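Local coordinates for protein octaprenyl Pyrophosphate Synthase (Helicobacter pylori, PDB 3TC1) that probably adds isopentenyl pyrophosphate units to an allylic pyrophosphate primer, building the forty-carbon chain of octaprenyl pyrophosphate, at residues B[75-78]-B[79-82]; B[156-159]-B[160-164]; B[266-269]-B[270-273]. All coordinates share one frame; numbering follows the deposited sequence.

Contact 1: B[75-78]-B[79-82]; sequences LHDD and VIDK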
loop_
_atom_site.group_PDB
_atom_site.type_symbol
_atom_site.label_atom_id
_atom_site.label_comp_id
_atom_site.label_asym_id
_atom_site.label_seq_id
_atom_site.Cartn_x
_atom_site.Cartn_y
_atom_site.Cartn_z
ATOM N N LEU B 75 -6.820 0.734 6.994
ATOM C CA LEU B 75 -6.575 2.145 6.712
ATOM C C LEU B 75 -7.002 2.481 5.291
ATOM O O LEU B 75 -7.643 3.501 5.059
ATOM C CB LEU B 75 -5.095 2.484 6.893
ATOM C CG LEU B 75 -4.547 2.541 8.323
ATOM C CD1 LEU B 75 -3.036 2.754 8.265
ATOM C CD2 LEU B 75 -5.217 3.669 9.109
ATOM N N HIS B 76 -6.646 1.627 4.336
ATOM C CA HIS B 76 -7.024 1.876 2.952
ATOM C C HIS B 76 -8.512 1.648 2.735
ATOM O O HIS B 76 -9.141 2.360 1.956
ATOM C CB HIS B 76 -6.204 1.001 1.991
ATOM C CG HIS B 76 -4.800 1.487 1.792
ATOM N ND1 HIS B 76 -3.916 0.887 0.922
ATOM C CD2 HIS B 76 -4.126 2.513 2.364
ATOM C CE1 HIS B 76 -2.756 1.518 0.970
ATOM N NE2 HIS B 76 -2.856 2.507 1.838
ATOM N N ASP B 77 -9.075 0.662 3.427
ATOM C CA ASP B 77 -10.500 0.378 3.293
ATOM C C ASP B 77 -11.331 1.559 3.789
ATOM O O ASP B 77 -12.371 1.867 3.218
ATOM C CB ASP B 77 -10.885 -0.887 4.068
ATOM C CG ASP B 77 -10.308 -2.151 3.453
ATOM O OD1 ASP B 77 -10.392 -2.309 2.215
ATOM O OD2 ASP B 77 -9.779 -2.994 4.209
ATOM N N ASP B 78 -10.876 2.222 4.848
ATOM C CA ASP B 78 -11.613 3.366 5.378
ATOM C C ASP B 78 -11.620 4.525 4.389
ATOM O O ASP B 78 -12.584 5.282 4.318
ATOM C CB ASP B 78 -11.027 3.825 6.716
ATOM C CG ASP B 78 -11.388 2.894 7.854
ATOM O OD1 ASP B 78 -12.393 2.167 7.719
ATOM O OD2 ASP B 78 -10.682 2.894 8.885
ATOM N N VAL B 79 -10.545 4.657 3.622
ATOM C CA VAL B 79 -10.447 5.713 2.623
ATOM C C VAL B 79 -11.431 5.432 1.490
ATOM O O VAL B 79 -12.237 6.287 1.117
ATOM C CB VAL B 79 -9.024 5.782 2.021
ATOM C CG1 VAL B 79 -8.977 6.805 0.893
ATOM C CG2 VAL B 79 -8.024 6.137 3.108
ATOM N N ILE B 80 -11.357 4.219 0.956
ATOM C CA ILE B 80 -12.211 3.802 -0.147
ATOM C C ILE B 80 -13.698 3.787 0.218
ATOM O O ILE B 80 -14.553 4.030 -0.633
ATOM C CB ILE B 80 -11.782 2.407 -0.649
ATOM C CG1 ILE B 80 -12.622 1.992 -1.852
ATOM C CG2 ILE B 80 -11.916 1.398 0.466
ATOM C CD1 ILE B 80 -12.195 0.673 -2.443
ATOM N N ASP B 81 -14.004 3.504 1.480
ATOM C CA ASP B 81 -15.391 3.480 1.933
ATOM C C ASP B 81 -15.813 4.833 2.509
ATOM O O ASP B 81 -16.940 4.993 2.982
ATOM C CB ASP B 81 -15.594 2.389 2.991
ATOM C CG ASP B 81 -15.546 0.987 2.404
ATOM O OD1 ASP B 81 -16.323 0.705 1.466
ATOM O OD2 ASP B 81 -14.739 0.166 2.887
ATOM N N LYS B 82 -14.905 5.805 2.455
ATOM C CA LYS B 82 -15.172 7.143 2.978
ATOM C C LYS B 82 -15.684 7.073 4.415
ATOM O O LYS B 82 -16.504 7.892 4.836
ATOM C CB LYS B 82 -16.195 7.867 2.097
ATOM C CG LYS B 82 -15.742 8.080 0.659
ATOM C CD LYS B 82 -16.751 8.902 -0.131
ATOM C CE LYS B 82 -18.137 8.278 -0.078
ATOM N NZ LYS B 82 -18.117 6.849 -0.501
#
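Ile80 N donates to His76 O at 3.1 Å and almost straight, 173° at the hydrogen, in the last turn of helix 53-80. One residue earlier the grip is slacker: Val79 N reaches both Leu75 O, at 3.4 Å, and His76 O, and both bonds are weak. Asp77, Asp78 and Asp81 here make up DDxxD, the first aspartate-rich motif of the polyprenyl synthetases, which in relatives binds the allylic pyrophosphate through magnesium ions. The helix stops just past Ile80. Lys82 takes a positive phi in a Schellman motif and sends its N back to Val79 O at 3.0 Å.

Asp77 and Asp81, four residues apart, lie along the same side of the helix. In both, CG sits beside the residue's own backbone N (chi1 -69° and -72°), and Asp77 OD1 ends 5.0 Å from Asp81 OD2, close but not touching. The bound magnesium ion is about 10 Å from the Asp81 side chain, too far for coordination in this model. Asp78 forms a salt bridge with Arg86 through OD2. His76 faces the dimer interface, where its ring meets His76 of the second subunit and ND1 is hydrogen-bonded to Asp106 OD2 of that subunit. Val79 packs on Phe99 of the same partner, while back along its own helix Val79 CG2 rests 3.3 Å from Leu75 O.

Contact 2: B[156-159]-B[160-164]; sequences WRIL and EDKTA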
loop_
_atom_site.group_PDB
_atom_site.type_symbol
_atom_site.label_atom_id
_atom_site.label_comp_id
_atom_site.label_asym_id
_atom_site.label_seq_id
_atom_site.Cartn_x
_atom_site.Cartn_y
_atom_site.Cartn_z
ATOM N N TRP B 156 -18.794 -15.112 -2.565
ATOM C CA TRP B 156 -17.853 -16.079 -1.997
ATOM C C TRP B 156 -16.411 -15.763 -2.383
ATOM O O TRP B 156 -15.497 -15.922 -1.579
ATOM C CB TRP B 156 -18.217 -17.493 -2.450
ATOM C CG TRP B 156 -19.498 -17.999 -1.849
ATOM C CD1 TRP B 156 -20.553 -18.561 -2.514
ATOM C CD2 TRP B 156 -19.849 -18.001 -0.462
ATOM N NE1 TRP B 156 -21.539 -18.913 -1.623
ATOM C CE2 TRP B 156 -21.134 -18.581 -0.358
ATOM C CE3 TRP B 156 -19.200 -17.572 0.706
ATOM C CZ2 TRP B 156 -21.785 -18.743 0.869
ATOM C CZ3 TRP B 156 -19.849 -17.734 1.928
ATOM C CH2 TRP B 156 -21.132 -18.315 1.998
ATOM N N ARG B 157 -16.211 -15.313 -3.616
ATOM C CA ARG B 157 -14.871 -14.963 -4.080
ATOM C C ARG B 157 -14.345 -13.776 -3.283
ATOM O O ARG B 157 -13.176 -13.743 -2.886
ATOM C CB ARG B 157 -14.899 -14.624 -5.573
ATOM C CG ARG B 157 -13.536 -14.273 -6.133
ATOM C CD ARG B 157 -13.558 -14.140 -7.643
ATOM N NE ARG B 157 -12.228 -13.841 -8.168
ATOM C CZ ARG B 157 -11.928 -13.791 -9.459
ATOM N NH1 ARG B 157 -12.863 -14.022 -10.371
ATOM N NH2 ARG B 157 -10.689 -13.509 -9.841
ATOM N N ILE B 158 -15.214 -12.801 -3.038
ATOM C CA ILE B 158 -14.823 -11.622 -2.270
ATOM C C ILE B 158 -14.479 -11.996 -0.832
ATOM O O ILE B 158 -13.462 -11.552 -0.300
ATOM C CB ILE B 158 -15.946 -10.558 -2.264
ATOM C CG1 ILE B 158 -16.142 -10.013 -3.681
ATOM C CG2 ILE B 158 -15.609 -9.443 -1.275
ATOM C CD1 ILE B 158 -17.321 -9.058 -3.833
ATOM N N LEU B 159 -15.324 -12.813 -0.204
ATOM C CA LEU B 159 -15.072 -13.228 1.174
ATOM C C LEU B 159 -13.735 -13.943 1.298
ATOM O O LEU B 159 -12.975 -13.702 2.239
ATOM C CB LEU B 159 -16.185 -14.152 1.682
ATOM C CG LEU B 159 -17.104 -13.510 2.725
ATOM C CD1 LEU B 159 -17.845 -12.366 2.061
ATOM C CD2 LEU B 159 -18.087 -14.528 3.304
ATOM N N GLU B 160 -13.459 -14.827 0.347
ATOM C CA GLU B 160 -12.211 -15.583 0.338
ATOM C C GLU B 160 -11.001 -14.666 0.137
ATOM O O GLU B 160 -9.991 -14.782 0.846
ATOM C CB GLU B 160 -12.259 -16.637 -0.770
ATOM C CG GLU B 160 -13.269 -17.749 -0.536
ATOM C CD GLU B 160 -13.673 -18.447 -1.827
ATOM O OE1 GLU B 160 -12.911 -18.354 -2.811
ATOM O OE2 GLU B 160 -14.744 -19.091 -1.860
ATOM N N ASP B 161 -11.102 -13.754 -0.825
ATOM C CA ASP B 161 -10.007 -12.831 -1.103
ATOM C C ASP B 161 -9.777 -11.781 -0.025
ATOM O O ASP B 161 -8.636 -11.538 0.373
ATOM C CB ASP B 161 -10.226 -12.120 -2.443
ATOM C CG ASP B 161 -9.904 -13.002 -3.631
ATOM O OD1 ASP B 161 -9.227 -14.032 -3.437
ATOM O OD2 ASP B 161 -10.307 -12.661 -4.763
ATOM N N LYS B 162 -10.851 -11.153 0.449
ATOM C CA LYS B 162 -10.720 -10.108 1.463
ATOM C C LYS B 162 -10.529 -10.562 2.901
ATOM O O LYS B 162 -9.956 -9.826 3.705
ATOM C CB LYS B 162 -11.924 -9.165 1.425
ATOM C CG LYS B 162 -11.945 -8.209 0.255
ATOM C CD LYS B 162 -12.966 -7.101 0.481
ATOM C CE LYS B 162 -12.610 -6.268 1.708
ATOM N NZ LYS B 162 -13.629 -5.223 1.998
ATOM N N THR B 163 -11.000 -11.759 3.239
ATOM C CA THR B 163 -10.880 -12.222 4.615
ATOM C C THR B 163 -10.302 -13.608 4.871
ATOM O O THR B 163 -9.355 -13.753 5.641
ATOM C CB THR B 163 -12.259 -12.180 5.332
ATOM O OG1 THR B 163 -12.770 -10.843 5.317
ATOM C CG2 THR B 163 -12.129 -12.651 6.776
ATOM N N ALA B 164 -10.878 -14.624 4.244
ATOM C CA ALA B 164 -10.459 -16.000 4.486
ATOM C C ALA B 164 -9.008 -16.362 4.196
ATOM O O ALA B 164 -8.322 -16.901 5.064
ATOM C CB ALA B 164 -11.388 -16.952 3.748
#
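Arg157 and Asp161 cross at a slant one turn apart, their guanidinium and carboxylate planes 72° apart. Asp161 OD2 comes to the edge of the guanidinium, near its plane, but stays 4.1 Å from Arg157 NE, beyond a salt bridge. The Arg157 chain is extended and leads its head to Glu140, with NH2 going on to Glu21 O of the second subunit; Asp161 is held instead by Arg133 and Arg136.

Ile158 and Lys162 run alongside each other in the same direction, with Ile158 CG2 3.9 Å from Lys162 CD. The lysine chain bends at chi3, and NZ ends in a salt bridge with Glu138. Lys162 and Thr163 probably correspond to the Lys-Thr pair that lies beside the allylic site in farnesyl pyrophosphate synthases. Here helix 152-177 widens into a pi-type turn: Leu159 O accepts from Thr163 N at 2.9 Å, a donor 36° above the carbonyl plane, and also from Ala164 N at 3.0 Å.

Glu160 runs back extended along the preceding turn, its CG beside its own backbone N (chi1 -67°) and 3.1 Å from Trp156 O, its OE2 3.9 Å from Trp156 CB. Trp156, Glu160 and Ala164 all pack on Met194 of helix 182-205. Thr163 OG1, about one turn beyond Leu159, is hydrogen-bonded to Gln197 OE1 of that helix.

Contact 3: B[266-269]-B[270-273]; sequences YGII and EETL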
loop_
_atom_site.group_PDB
_atom_site.type_symbol
_atom_site.label_atom_id
_atom_site.label_comp_id
_atom_site.label_asym_id
_atom_site.label_seq_id
_atom_site.Cartn_x
_atom_site.Cartn_y
_atom_site.Cartn_z
ATOM N N TYR B 266 -38.529 -15.462 6.129
ATOM C CA TYR B 266 -37.959 -16.595 5.425
ATOM C C TYR B 266 -36.852 -17.316 6.187
ATOM O O TYR B 266 -36.082 -18.073 5.601
ATOM C CB TYR B 266 -37.479 -16.139 4.041
ATOM C CG TYR B 266 -38.617 -15.697 3.139
ATOM C CD1 TYR B 266 -39.464 -16.633 2.541
ATOM C CD2 TYR B 266 -38.866 -14.342 2.897
ATOM C CE1 TYR B 266 -40.527 -16.231 1.727
ATOM C CE2 TYR B 266 -39.927 -13.932 2.087
ATOM C CZ TYR B 266 -40.752 -14.882 1.505
ATOM O OH TYR B 266 -41.802 -14.486 0.698
ATOM N N GLY B 267 -36.795 -17.096 7.496
ATOM C CA GLY B 267 -35.798 -17.752 8.327
ATOM C C GLY B 267 -34.373 -17.583 7.831
ATOM O O GLY B 267 -33.570 -18.517 7.880
ATOM N N ILE B 268 -34.050 -16.383 7.365
ATOM C CA ILE B 268 -32.722 -16.108 6.831
ATOM C C ILE B 268 -31.627 -16.126 7.892
ATOM O O ILE B 268 -30.497 -16.530 7.617
ATOM C CB ILE B 268 -32.711 -14.742 6.105
ATOM C CG1 ILE B 268 -33.772 -14.743 5.001
ATOM C CG2 ILE B 268 -31.332 -14.458 5.520
ATOM C CD1 ILE B 268 -33.604 -15.871 3.958
ATOM N N ILE B 269 -31.951 -15.697 9.109
ATOM C CA ILE B 269 -30.942 -15.667 10.158
ATOM C C ILE B 269 -30.408 -17.069 10.442
ATOM O O ILE B 269 -29.193 -17.282 10.484
ATOM C CB ILE B 269 -31.493 -15.054 11.469
ATOM C CG1 ILE B 269 -32.095 -13.672 11.196
ATOM C CG2 ILE B 269 -30.381 -14.971 12.510
ATOM C CD1 ILE B 269 -31.142 -12.670 10.590
ATOM N N GLU B 270 -31.307 -18.028 10.631
ATOM C CA GLU B 270 -30.873 -19.393 10.904
ATOM C C GLU B 270 -30.186 -19.992 9.679
ATOM O O GLU B 270 -29.215 -20.731 9.811
ATOM C CB GLU B 270 -32.056 -20.276 11.324
ATOM C CG GLU B 270 -31.727 -21.772 11.404
ATOM C CD GLU B 270 -30.858 -22.151 12.598
ATOM O OE1 GLU B 270 -29.812 -21.503 12.820
ATOM O OE2 GLU B 270 -31.224 -23.113 13.309
ATOM N N GLU B 271 -30.682 -19.670 8.489
ATOM C CA GLU B 271 -30.089 -20.203 7.268
ATOM C C GLU B 271 -28.653 -19.703 7.107
ATOM O O GLU B 271 -27.763 -20.458 6.704
ATOM C CB GLU B 271 -30.935 -19.817 6.042
ATOM C CG GLU B 271 -30.417 -20.394 4.724
ATOM C CD GLU B 271 -31.329 -20.109 3.536
ATOM O OE1 GLU B 271 -32.045 -19.086 3.554
ATOM O OE2 GLU B 271 -31.314 -20.901 2.570
ATOM N N THR B 272 -28.428 -18.435 7.439
ATOM C CA THR B 272 -27.100 -17.839 7.340
ATOM C C THR B 272 -26.179 -18.477 8.373
ATOM O O THR B 272 -25.034 -18.845 8.075
ATOM C CB THR B 272 -27.158 -16.308 7.592
ATOM O OG1 THR B 272 -27.976 -15.684 6.594
ATOM C CG2 THR B 272 -25.759 -15.697 7.535
ATOM N N LEU B 273 -26.688 -18.612 9.590
ATOM C CA LEU B 273 -25.922 -19.195 10.679
ATOM C C LEU B 273 -25.460 -20.611 10.350
ATOM O O LEU B 273 -24.312 -20.970 10.614
ATOM C CB LEU B 273 -26.761 -19.190 11.961
ATOM C CG LEU B 273 -26.120 -19.746 13.233
ATOM C CD1 LEU B 273 -24.792 -19.048 13.496
ATOM C CD2 LEU B 273 -27.077 -19.547 14.405
#
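Ile269 O takes the amide of Leu273 at 3.0 Å, one of the regular bonds of the opening turns of helix 268-286. The isoleucine side chain itself heads off the helix surface, where it packs on Ile205 and Thr206 and on Arg305, the last modelled residue. Leu273 puts its CB 3.4 Å from Ile269 O, then reaches Ile199, so both residues join this helix to helix 182-205.

Glu270 follows on the outer side. Its CB lies 4.2 Å from Gly267 O, and from there the chain bends at chi2 (73°) and carries the carboxylate outward, where OE2 makes a long, weak ion pair with Lys274.

Ile268 meets two residues of the next turn, Glu271 and Thr272. Its CD1 ends 3.6 Å from Glu271 OE1, the two side chains running alongside in one direction. That oxygen also carries a salt bridge to Lys235, so the isoleucine CD1 touches an oxygen that a lysine already holds. On the Thr272 side the chains are crossed, with Ile268 CG2 3.7 Å from Thr272 OG1. Ile268 O is gripped twice by this threonine: N arrives at 2.8 Å, and OG1, also at 2.8 Å, comes from the opposite face of the carbonyl plane. With chi1 at -62°, OG1 is beside its own backbone N and leans back over the preceding turn, which gives the buried hydroxyl an acceptor within its own helix. Leu231 and Leu232 of helix 227-233 cover this side.

Gly267, whose O receives Glu271 N at 3.2 Å, occupies two positions at once. With its positive phi it closes helix 253-265, and it also opens helix 268-286: a Schellman C-prime residue that doubles as the N-cap of the next helix.

Along the chain the three contacts come in series, none nesting in or crossing another, and each closes no more than a turn or so of its own helix. Contact 1 ends helix 53-80, contact 2 sits within helix 152-177, and contact 3 starts helix 268-286. The first two have centres about 17 Å apart and nearest atoms about 4 Å apart; helix 121-144 connects them, with Glu138 touching Ile80 and salt-bridged to Lys162. Helix 182-205 then joins contact 2 to contact 3, whose centres are about 21 Å apart. Contact 1, about 30 Å from contact 3 between centres, packs on the second subunit; no other chain touches contact 3.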